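Local structure of helix-turn-helix domain-containing protein (Shewanella amazonensis SB2B, 3KE2) at residues H34-L39 against G76-R81. The protein is of unknown function but, as a winged helix-turn-helix protein, probably binds DNA. Numbering follows the deposited sequence.
Sequences HNLLSL and GYYRIR. With NO3 (nitrate ion), chain D.
Residues 34-35, leading into helix 36-43, lie beside the start of strand 77-82, where His-34 meets Tyr-78 in the manner of a short edge strand. Tyr-78 N donates to His-34 O at 2.8 Å, almost along the C=O axis (175°), and a water bridges His-34 N and Tyr-78 O. With CG beside its backbone N (chi1 -68°), Tyr-78 swings its ring over to the helix start, where the CD2-CE2 edge meets Asn-35 C and Leu-36 N in plane; CE2 lies 3.8 Å from Asn-35 CA. Leu-36 crosses the ring tip obliquely, its CD2 3.3 Å from Tyr-78 OH. An alanine in place of Tyr-78 would remove this packing and the edge-to-face contact with Phe-66, and would probably loosen the seating of the helix start on the strand. Asn-35, its CG in the crowded position between N and C (chi1 60°), turns OD1 to Ser-38 N at 3.0 Å, while Ser-38 OG accepts from Asn-35 N at 2.8 Å: a capping box. Asn-35 ND2 adds a weak bond to Gly-76 O. Leu-36 N and Leu-37 N donate to a nitrate, probably from the crystallisation liquor. The arrangement is consistent with the edge segment preceding the second helix of winged helix-turn-helix domains, against the two-stranded wing.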
# COMPACT_ATOMS: atom_id res chain seq x y z
N HIS A 34 4.71 -1.52 -21.02
CA HIS A 34 6.07 -1.63 -20.59
C HIS A 34 6.48 -3.01 -20.26
O HIS A 34 5.64 -3.84 -19.89
CB HIS A 34 6.29 -0.88 -19.28
CG HIS A 34 6.47 0.59 -19.44
ND1 HIS A 34 7.65 1.15 -19.86
CD2 HIS A 34 5.63 1.62 -19.17
CE1 HIS A 34 7.52 2.46 -19.88
NE2 HIS A 34 6.31 2.77 -19.47
N ASN A 35 7.79 -3.23 -20.35
CA ASN A 35 8.43 -4.45 -19.89
C ASN A 35 9.67 -4.03 -19.07
O ASN A 35 9.89 -2.86 -18.83
CB ASN A 35 8.72 -5.45 -21.02
CG ASN A 35 9.61 -4.91 -22.09
OD1 ASN A 35 10.36 -3.97 -21.89
ND2 ASN A 35 9.54 -5.54 -23.24
N LEU A 36 10.46 -4.98 -18.60
CA LEU A 36 11.61 -4.66 -17.76
C LEU A 36 12.58 -3.73 -18.48
O LEU A 36 13.03 -2.74 -17.93
CB LEU A 36 12.30 -5.94 -17.30
CG LEU A 36 11.50 -6.82 -16.35
CD1 LEU A 36 12.31 -8.05 -16.02
CD2 LEU A 36 11.12 -6.08 -15.04
N LEU A 37 12.87 -4.05 -19.72
CA LEU A 37 13.79 -3.26 -20.51
C LEU A 37 13.28 -1.83 -20.71
O LEU A 37 14.05 -0.88 -20.59
CB LEU A 37 14.02 -3.93 -21.86
CG LEU A 37 15.16 -3.29 -22.65
CD1 LEU A 37 16.44 -3.12 -21.75
CD2 LEU A 37 15.45 -4.08 -23.95
N SER A 38 11.98 -1.66 -20.98
CA SER A 38 11.45 -0.30 -21.18
C SER A 38 11.43 0.43 -19.85
O SER A 38 11.84 1.59 -19.78
CB SER A 38 10.06 -0.28 -21.86
OG SER A 38 9.05 -0.87 -21.07
N LEU A 39 10.99 -0.24 -18.79
CA LEU A 39 10.99 0.39 -17.48
C LEU A 39 12.41 0.83 -17.05
O LEU A 39 12.59 1.89 -16.47
CB LEU A 39 10.35 -0.53 -16.43
CG LEU A 39 8.83 -0.68 -16.55
CD1 LEU A 39 8.30 -1.86 -15.74
CD2 LEU A 39 8.12 0.61 -16.16
N GLY A 76 6.74 -9.28 -24.47
CA GLY A 76 5.50 -9.03 -23.77
C GLY A 76 5.49 -7.70 -23.07
O GLY A 76 6.44 -6.93 -23.15
N TYR A 77 4.40 -7.43 -22.36
CA TYR A 77 4.28 -6.22 -21.60
C TYR A 77 3.48 -6.51 -20.34
O TYR A 77 2.71 -7.44 -20.29
CB TYR A 77 3.62 -5.13 -22.43
CG TYR A 77 2.20 -5.40 -22.83
CD1 TYR A 77 1.89 -6.08 -24.01
CD2 TYR A 77 1.15 -4.97 -22.03
CE1 TYR A 77 0.56 -6.35 -24.37
CE2 TYR A 77 -0.18 -5.21 -22.38
CZ TYR A 77 -0.46 -5.89 -23.55
OH TYR A 77 -1.78 -6.10 -23.87
N TYR A 78 3.72 -5.75 -19.29
CA TYR A 78 3.01 -5.95 -18.06
C TYR A 78 1.64 -5.27 -18.10
O TYR A 78 1.46 -4.24 -18.73
CB TYR A 78 3.81 -5.38 -16.89
CG TYR A 78 5.09 -6.13 -16.55
CD1 TYR A 78 5.07 -7.24 -15.72
CD2 TYR A 78 6.34 -5.68 -17.01
CE1 TYR A 78 6.25 -7.91 -15.38
CE2 TYR A 78 7.54 -6.36 -16.67
CZ TYR A 78 7.47 -7.47 -15.85
OH TYR A 78 8.62 -8.16 -15.50
N ARG A 79 0.69 -5.87 -17.42
CA ARG A 79 -0.65 -5.33 -17.29
C ARG A 79 -1.15 -5.55 -15.87
O ARG A 79 -0.90 -6.60 -15.28
CB ARG A 79 -1.62 -5.98 -18.25
CG ARG A 79 -3.05 -5.51 -18.06
CD ARG A 79 -3.90 -5.83 -19.26
NE ARG A 79 -3.90 -7.26 -19.49
CZ ARG A 79 -4.14 -7.85 -20.67
NH1 ARG A 79 -4.37 -7.16 -21.79
NH2 ARG A 79 -4.10 -9.17 -20.73
N ILE A 80 -1.88 -4.57 -15.35
CA ILE A 80 -2.44 -4.66 -14.03
C ILE A 80 -3.77 -5.38 -14.15
O ILE A 80 -4.69 -4.87 -14.81
CB ILE A 80 -2.65 -3.26 -13.42
CG1 ILE A 80 -1.32 -2.49 -13.40
CG2 ILE A 80 -3.25 -3.35 -12.05
CD1 ILE A 80 -0.23 -3.17 -12.70
N ARG A 81 -3.85 -6.59 -13.57
CA ARG A 81 -5.09 -7.38 -13.60
C ARG A 81 -6.09 -6.72 -12.68
O ARG A 81 -7.26 -6.57 -13.03
CB ARG A 81 -4.87 -8.84 -13.17
CG ARG A 81 -6.18 -9.67 -13.08
CD ARG A 81 -5.95 -11.13 -12.65
NE ARG A 81 -7.22 -11.86 -12.50
CZ ARG A 81 -7.78 -12.60 -13.45
NH1 ARG A 81 -7.20 -12.72 -14.63
NH2 ARG A 81 -8.93 -13.20 -13.21
N NO3 D . 11.57 -7.79 -20.43
O1 NO3 D . 10.72 -7.84 -19.34
O2 NO3 D . 11.98 -8.97 -21.04
O3 NO3 D . 12.00 -6.54 -20.89
O HOH W 1 2.96 -2.08 -18.90